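Local coordinates for protein ParB-C (Sulfolobus sp. NOB8H2, PDB 4RS7) that probably binds DNA through a dimeric histone-like fold, as part of the machinery that segregates the archaeal plasmid pNOB8, at the interface of chains A and B. Numbering follows the deposited sequence. Chains: chain A/B, ParB-C.

Contact 1: the interface of chains A and B. Residues chain A 41, 74, 77-78, 81; chain B 37-38, 41.
B:Tyr41 inserts its ring among A:Tyr77, A:Val74, A:Phe78 and A:Tyr41, and loses 108 Å² of surface to chain A, which identifies it as the main inserted group of this aromatic patch, part of the two-fold ParB-C homodimer interface that it probably helps hold together. Its CD1 lies 3.5 Å from CB of A:Tyr77. At the other rim the meeting is with the symmetry-equivalent tyrosine: A:Tyr41 CD2 sits at the edge, in the ring plane, 3.4 Å from CE2. A:Phe78 points its CE2 edge at this ring in an edge-to-face pair, with planes 88° apart and centroids separated by 5.5 Å. Beyond the phenol hydroxyl OH of B:Tyr41, a water 2.9 Å away links it to the backbone O of A:Tyr41.

A:Tyr77, with 61 Å² hidden, packs its ring against helix 24-49 of chain B, crossing the B:Glu38 side chain at about a right angle. B:Glu38 presents CA over the centre of that ring, 3.9 Å from its centroid, a CH-pi contact. With CG anti to the backbone N (chi1 -180°), B:Glu38 passes the phenol and carries its carboxylate to the edge of A:Phe81. A second water lies 2.8 Å from A:Tyr77 OH and 2.6 Å from B:Glu38 OE1.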
loop_
_atom_site.group_PDB
_atom_site.type_symbol
_atom_site.label_atom_id
_atom_site.label_comp_id
_atom_site.label_asym_id
_atom_site.label_seq_id
_atom_site.Cartn_x
_atom_site.Cartn_y
_atom_site.Cartn_z
ATOM N N TYR A 41 2.724 -0.681 -4.552
ATOM C CA TYR A 41 2.369 -1.764 -3.646
ATOM C C TYR A 41 3.199 -3.024 -3.904
ATOM O O TYR A 41 3.467 -3.802 -2.984
ATOM C CB TYR A 41 0.856 -2.013 -3.686
ATOM C CG TYR A 41 0.109 -0.821 -3.138
ATOM C CD1 TYR A 41 -0.245 0.238 -3.966
ATOM C CD2 TYR A 41 -0.195 -0.724 -1.786
ATOM C CE1 TYR A 41 -0.908 1.348 -3.468
ATOM C CE2 TYR A 41 -0.860 0.389 -1.275
ATOM C CZ TYR A 41 -1.212 1.418 -2.127
ATOM O OH TYR A 41 -1.870 2.527 -1.643
ATOM N N VAL A 74 1.872 -3.932 7.972
ATOM C CA VAL A 74 1.528 -2.918 6.971
ATOM C C VAL A 74 0.066 -2.466 6.932
ATOM O O VAL A 74 -0.250 -1.478 6.277
ATOM C CB VAL A 74 1.967 -3.349 5.550
ATOM C CG1 VAL A 74 3.452 -3.708 5.546
ATOM C CG2 VAL A 74 1.117 -4.521 5.053
ATOM N N TYR A 77 -0.813 1.069 7.079
ATOM C CA TYR A 77 -0.353 1.851 5.932
ATOM C C TYR A 77 -1.319 1.798 4.748
ATOM O O TYR A 77 -1.166 2.552 3.787
ATOM C CB TYR A 77 1.020 1.358 5.471
ATOM C CG TYR A 77 2.105 1.434 6.527
ATOM C CD1 TYR A 77 3.102 0.469 6.584
ATOM C CD2 TYR A 77 2.145 2.473 7.448
ATOM C CE1 TYR A 77 4.101 0.526 7.533
ATOM C CE2 TYR A 77 3.149 2.540 8.405
ATOM C CZ TYR A 77 4.123 1.561 8.439
ATOM O OH TYR A 77 5.127 1.604 9.379
ATOM N N PHE A 78 -2.288 0.891 4.812
ATOM C CA PHE A 78 -3.259 0.714 3.732
ATOM C C PHE A 78 -4.340 1.786 3.823
ATOM O O PHE A 78 -5.492 1.496 4.147
ATOM C CB PHE A 78 -3.911 -0.671 3.806
ATOM C CG PHE A 78 -3.006 -1.807 3.398
ATOM C CD1 PHE A 78 -3.310 -3.110 3.761
ATOM C CD2 PHE A 78 -1.869 -1.581 2.642
ATOM C CE1 PHE A 78 -2.494 -4.165 3.382
ATOM C CE2 PHE A 78 -1.050 -2.630 2.260
ATOM C CZ PHE A 78 -1.362 -3.921 2.631
ATOM N N PHE A 81 -2.768 8.663 3.184
ATOM C CA PHE A 81 -2.089 9.533 4.142
ATOM C C PHE A 81 -2.611 10.952 3.950
ATOM O O PHE A 81 -2.850 11.374 2.822
ATOM C CB PHE A 81 -0.574 9.511 3.925
ATOM C CG PHE A 81 0.087 8.217 4.322
ATOM C CD1 PHE A 81 -0.236 7.030 3.687
ATOM C CD2 PHE A 81 1.054 8.195 5.317
ATOM C CE1 PHE A 81 0.376 5.842 4.046
ATOM C CE2 PHE A 81 1.673 7.011 5.679
ATOM C CZ PHE A 81 1.335 5.833 5.044
HETATM N N MSE B 37 8.770 0.560 5.218
HETATM C CA MSE B 37 7.485 0.295 4.573
HETATM C C MSE B 37 6.615 1.543 4.539
HETATM O O MSE B 37 5.940 1.799 3.547
HETATM C CB MSE B 37 6.736 -0.837 5.279
HETATM C CG MSE B 37 7.352 -2.208 5.072
HETATM SE SE MSE B 37 7.176 -2.850 3.225
HETATM C CE MSE B 37 8.188 -4.496 3.414
ATOM N N GLU B 38 6.626 2.322 5.618
ATOM C CA GLU B 38 5.819 3.543 5.648
ATOM C C GLU B 38 6.209 4.462 4.491
ATOM O O GLU B 38 5.348 5.036 3.821
ATOM C CB GLU B 38 5.956 4.282 6.984
ATOM C CG GLU B 38 5.122 5.548 7.037
ATOM C CD GLU B 38 5.079 6.190 8.407
ATOM O OE1 GLU B 38 5.765 5.700 9.329
ATOM O OE2 GLU B 38 4.348 7.190 8.558
ATOM N N TYR B 41 4.788 3.123 1.018
ATOM C CA TYR B 41 3.343 3.301 0.878
ATOM C C TYR B 41 2.940 4.768 0.785
ATOM O O TYR B 41 1.936 5.109 0.154
ATOM C CB TYR B 41 2.588 2.624 2.028
ATOM C CG TYR B 41 2.586 1.109 1.964
ATOM C CD1 TYR B 41 3.261 0.352 2.914
ATOM C CD2 TYR B 41 1.910 0.439 0.953
ATOM C CE1 TYR B 41 3.257 -1.035 2.860
ATOM C CE2 TYR B 41 1.903 -0.945 0.887
ATOM C CZ TYR B 41 2.575 -1.677 1.845
ATOM O OH TYR B 41 2.569 -3.053 1.786
HETATM O O HOH W 1 1.783 -4.202 -0.767
HETATM O O HOH W 2 6.285 3.694 10.922
#

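Contact 2: the interface of chains A and B. Residues chain A 40, 43-44, 47; chain B 37, 40-41, 43.
A:Gln43 and B:Gln43 meet near the two-fold axis, where helix 24-50 of chain A and helix 24-49 of chain B run nearly antiparallel past each other, a central pairing that probably holds the dimer together. Their side chains cross at about a right angle and their amide planes are turned 50° apart. NE2 of B:Gln43 donates a moderately bent hydrogen bond to OE1 of A:Gln43 over 2.9 Å. The donor lies in the carbonyl plane, with a C=O...N angle of 160°, and the acceptor lies almost exactly in the amide plane of B:Gln43. Because one glutamine donates and its counterpart accepts, the pair breaks the exact symmetry locally.

Beneath the amides the isoleucines pack reciprocally. CG2 of A:Ile40 rests 3.3 Å from the backbone O of B:Ile40, and CG2 of B:Ile40 lies 3.5 Å from the O of A:Ile40. The CD1 end of A:Ile40 runs obliquely to B:Gln43 and reaches its CB at 3.6 Å. In the same oblique manner, B:Ile40 CD1 meets A:Leu47 CD2.

The small A:Ala44, with 50 Å² hidden, probably helps the helices approach. Its CB sits over one face of the B:Tyr41 ring at the phenol end, 3.4 Å from CZ, opposite the face that A:Phe78 approaches. The selenomethionine B:Met37 bends at chi2 (-69°), which brings its selenium and terminal methyl alongside A:Ala44, with CE 3.7 Å from CB of A:Leu47.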
loop_
_atom_site.group_PDB
_atom_site.type_symbol
_atom_site.label_atom_id
_atom_site.label_comp_id
_atom_site.label_asym_id
_atom_site.label_seq_id
_atom_site.Cartn_x
_atom_site.Cartn_y
_atom_site.Cartn_z
ATOM N N ILE A 40 3.817 0.661 -6.773
ATOM C CA ILE A 40 4.159 1.077 -5.420
ATOM C C ILE A 40 3.882 -0.050 -4.426
ATOM O O ILE A 40 4.710 -0.359 -3.570
ATOM C CB ILE A 40 3.416 2.374 -5.015
ATOM C CG1 ILE A 40 3.827 3.521 -5.941
ATOM C CG2 ILE A 40 3.712 2.740 -3.571
ATOM C CD1 ILE A 40 3.091 4.814 -5.698
ATOM N N GLN A 43 6.391 -2.807 -4.851
ATOM C CA GLN A 43 7.693 -2.462 -4.270
ATOM C C GLN A 43 7.766 -2.832 -2.795
ATOM O O GLN A 43 8.798 -3.298 -2.304
ATOM C CB GLN A 43 7.988 -0.969 -4.454
ATOM C CG GLN A 43 8.332 -0.601 -5.888
ATOM C CD GLN A 43 8.089 0.864 -6.207
ATOM O OE1 GLN A 43 7.999 1.709 -5.312
ATOM N NE2 GLN A 43 7.978 1.172 -7.495
ATOM N N ALA A 44 6.660 -2.619 -2.093
ATOM C CA ALA A 44 6.550 -2.997 -0.694
ATOM C C ALA A 44 6.628 -4.513 -0.526
ATOM O O ALA A 44 7.312 -5.008 0.368
ATOM C CB ALA A 44 5.257 -2.456 -0.103
ATOM N N LEU A 47 10.262 -5.594 -0.943
ATOM C CA LEU A 47 11.067 -5.358 0.251
ATOM C C LEU A 47 10.819 -6.461 1.274
ATOM O O LEU A 47 11.759 -6.996 1.853
ATOM C CB LEU A 47 10.774 -3.986 0.862
ATOM C CG LEU A 47 11.533 -3.656 2.156
ATOM C CD1 LEU A 47 13.031 -3.785 1.949
ATOM C CD2 LEU A 47 11.180 -2.265 2.658
HETATM N N MSE B 37 8.770 0.560 5.218
HETATM C CA MSE B 37 7.485 0.295 4.573
HETATM C C MSE B 37 6.615 1.543 4.539
HETATM O O MSE B 37 5.940 1.799 3.547
HETATM C CB MSE B 37 6.736 -0.837 5.279
HETATM C CG MSE B 37 7.352 -2.208 5.072
HETATM SE SE MSE B 37 7.176 -2.850 3.225
HETATM C CE MSE B 37 8.188 -4.496 3.414
ATOM N N ILE B 40 7.555 3.738 1.587
ATOM C CA ILE B 40 7.110 3.213 0.296
ATOM C C ILE B 40 5.629 3.501 0.061
ATOM O O ILE B 40 5.258 4.068 -0.967
ATOM C CB ILE B 40 7.387 1.697 0.171
ATOM C CG1 ILE B 40 8.901 1.445 0.182
ATOM C CG2 ILE B 40 6.727 1.122 -1.096
ATOM C CD1 ILE B 40 9.292 -0.018 0.272
ATOM N N TYR B 41 4.788 3.123 1.018
ATOM C CA TYR B 41 3.343 3.301 0.878
ATOM C C TYR B 41 2.940 4.768 0.785
ATOM O O TYR B 41 1.936 5.109 0.154
ATOM C CB TYR B 41 2.588 2.624 2.028
ATOM C CG TYR B 41 2.586 1.109 1.964
ATOM C CD1 TYR B 41 3.261 0.352 2.914
ATOM C CD2 TYR B 41 1.910 0.439 0.953
ATOM C CE1 TYR B 41 3.257 -1.035 2.860
ATOM C CE2 TYR B 41 1.903 -0.945 0.887
ATOM C CZ TYR B 41 2.575 -1.677 1.845
ATOM O OH TYR B 41 2.569 -3.053 1.786
ATOM N N GLN B 43 4.345 6.920 -0.922
ATOM C CA GLN B 43 4.408 7.247 -2.349
ATOM C C GLN B 43 3.020 7.303 -2.984
ATOM O O GLN B 43 2.724 8.202 -3.769
ATOM C CB GLN B 43 5.245 6.223 -3.119
ATOM C CG GLN B 43 6.738 6.272 -2.880
ATOM C CD GLN B 43 7.494 5.428 -3.896
ATOM O OE1 GLN B 43 8.324 5.936 -4.647
ATOM N NE2 GLN B 43 7.199 4.133 -3.928
#

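Contact 3: the interface of chains A and B. Residues chain A 9-10, 13, 30, 34, 37; chain B 69, 72-73.
Opposite turns at chi3 (-72° in B:Met73, 62° in A:Met10) bring these two selenomethionines together, B:Met73 leaving its helix with CG anti to N (chi1 175°). The straight stretch sends B:Met73 out of helix 63-74 into chain A, and 60 Å² of it is hidden there. Its SE lies 3.4 Å from CE of A:Met37, also a selenomethionine, whose side chain crosses it at about a right angle, and its turned methyl CE points toward A:Val30. CG of B:Met73 approaches A:Trp34 at CD1, 3.8 Å away.

From the opposite flank, A:Met10 places its CE 3.5 Å from CB of B:Met73 and equally near CG2 of B:Ile69, which also meets A:Ile13. A water pair bridges the polar margin. Water 3 lies in plane at the indole edge, 2.8 Å from NE1 of A:Trp34 and 2.7 Å from the backbone O of B:Met73. The oxygens of water 3 and water 4 are 2.6 Å apart. Water 4 in turn joins A:Ala9 O to B:Glu72 O. The site thus clasps helix 63-74 of one subunit between the N-terminal region and long helix of the other, probably stabilising the dimer.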
loop_
_atom_site.group_PDB
_atom_site.type_symbol
_atom_site.label_atom_id
_atom_site.label_comp_id
_atom_site.label_asym_id
_atom_site.label_seq_id
_atom_site.Cartn_x
_atom_site.Cartn_y
_atom_site.Cartn_z
ATOM N N ALA A 9 -12.518 -1.762 -13.452
ATOM C CA ALA A 9 -11.879 -1.676 -12.144
ATOM C C ALA A 9 -12.387 -0.485 -11.335
ATOM O O ALA A 9 -12.422 -0.537 -10.108
ATOM C CB ALA A 9 -10.366 -1.611 -12.292
HETATM N N MSE A 10 -12.787 0.580 -12.025
HETATM C CA MSE A 10 -13.206 1.803 -11.352
HETATM C C MSE A 10 -14.545 2.322 -11.882
HETATM O O MSE A 10 -14.579 3.224 -12.723
HETATM C CB MSE A 10 -12.121 2.880 -11.478
HETATM C CG MSE A 10 -10.749 2.437 -10.956
HETATM SE SE MSE A 10 -9.496 3.909 -10.713
HETATM C CE MSE A 10 -10.499 4.910 -9.359
ATOM N N ILE A 13 -15.176 6.112 -11.963
ATOM C CA ILE A 13 -14.582 6.874 -13.054
ATOM C C ILE A 13 -15.412 6.743 -14.329
ATOM O O ILE A 13 -15.629 7.723 -15.048
ATOM C CB ILE A 13 -13.132 6.432 -13.325
ATOM C CG1 ILE A 13 -12.262 6.681 -12.089
ATOM C CG2 ILE A 13 -12.571 7.167 -14.534
ATOM C CD1 ILE A 13 -12.114 8.149 -11.720
ATOM N N VAL A 30 -6.016 8.980 -15.852
ATOM C CA VAL A 30 -6.380 8.156 -14.702
ATOM C C VAL A 30 -5.899 6.719 -14.884
ATOM O O VAL A 30 -5.410 6.097 -13.942
ATOM C CB VAL A 30 -7.903 8.169 -14.469
ATOM C CG1 VAL A 30 -8.292 7.206 -13.357
ATOM C CG2 VAL A 30 -8.381 9.584 -14.156
ATOM N N TRP A 34 -3.540 4.725 -12.349
ATOM C CA TRP A 34 -4.047 3.445 -11.853
ATOM C C TRP A 34 -3.002 2.349 -12.012
ATOM O O TRP A 34 -2.740 1.584 -11.081
ATOM C CB TRP A 34 -5.328 3.061 -12.606
ATOM C CG TRP A 34 -5.869 1.693 -12.293
ATOM C CD1 TRP A 34 -6.155 1.182 -11.058
ATOM C CD2 TRP A 34 -6.231 0.678 -13.239
ATOM N NE1 TRP A 34 -6.654 -0.096 -11.177
ATOM C CE2 TRP A 34 -6.711 -0.427 -12.508
ATOM C CE3 TRP A 34 -6.187 0.593 -14.634
ATOM C CZ2 TRP A 34 -7.142 -1.601 -13.123
ATOM C CZ3 TRP A 34 -6.619 -0.575 -15.245
ATOM C CH2 TRP A 34 -7.091 -1.655 -14.488
HETATM N N MSE A 37 0.227 3.097 -9.823
HETATM C CA MSE A 37 -0.025 2.870 -8.405
HETATM C C MSE A 37 0.279 1.427 -7.999
HETATM O O MSE A 37 0.744 1.167 -6.883
HETATM C CB MSE A 37 -1.481 3.197 -8.081
HETATM C CG MSE A 37 -1.729 3.544 -6.640
HETATM SE SE MSE A 37 -1.187 5.370 -6.257
HETATM C CE MSE A 37 -2.886 6.281 -6.548
ATOM N N ILE B 69 -12.787 7.580 -4.233
ATOM C CA ILE B 69 -12.232 7.165 -5.517
ATOM C C ILE B 69 -10.815 6.609 -5.352
ATOM O O ILE B 69 -10.453 5.626 -5.997
ATOM C CB ILE B 69 -12.300 8.294 -6.575
ATOM C CG1 ILE B 69 -13.766 8.612 -6.892
ATOM C CG2 ILE B 69 -11.570 7.888 -7.862
ATOM C CD1 ILE B 69 -13.965 9.641 -7.977
ATOM N N GLU B 72 -11.166 3.176 -4.102
ATOM C CA GLU B 72 -11.624 2.351 -5.215
ATOM C C GLU B 72 -10.440 1.947 -6.096
ATOM O O GLU B 72 -10.352 0.804 -6.545
ATOM C CB GLU B 72 -12.685 3.081 -6.031
ATOM C CG GLU B 72 -13.221 2.285 -7.207
ATOM C CD GLU B 72 -14.445 2.932 -7.807
ATOM O OE1 GLU B 72 -15.457 3.060 -7.088
ATOM O OE2 GLU B 72 -14.388 3.333 -8.984
HETATM N N MSE B 73 -9.519 2.882 -6.313
HETATM C CA MSE B 73 -8.357 2.641 -7.169
HETATM C C MSE B 73 -7.368 1.644 -6.555
HETATM O O MSE B 73 -6.849 0.761 -7.244
HETATM C CB MSE B 73 -7.639 3.967 -7.480
HETATM C CG MSE B 73 -6.335 3.822 -8.283
HETATM SE SE MSE B 73 -5.423 5.520 -8.632
HETATM C CE MSE B 73 -6.656 6.259 -9.953
HETATM O O HOH W 3 -7.156 -1.477 -8.745
HETATM O O HOH W 4 -9.689 -0.798 -8.816
#

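Contacts 1 and 2 are effectively neighbouring faces of one central patch: the centres of their C-alpha atoms lie about 6 Å apart, and both use B:Met37 and B:Tyr41. Contact 3 is peripheral, about 17 Å from contact 1 and 18 Å from contact 2 between the same kind of centres. Helix 24-50 of chain A runs through all three, while helix 63-74 gives A:Val74 to contact 1 and B:Ile69, B:Glu72 and B:Met73 to contact 3. With the two-fold twins added, the centre and both flanks are joined, consistent with the intertwined pairing expected of a histone-like dimer.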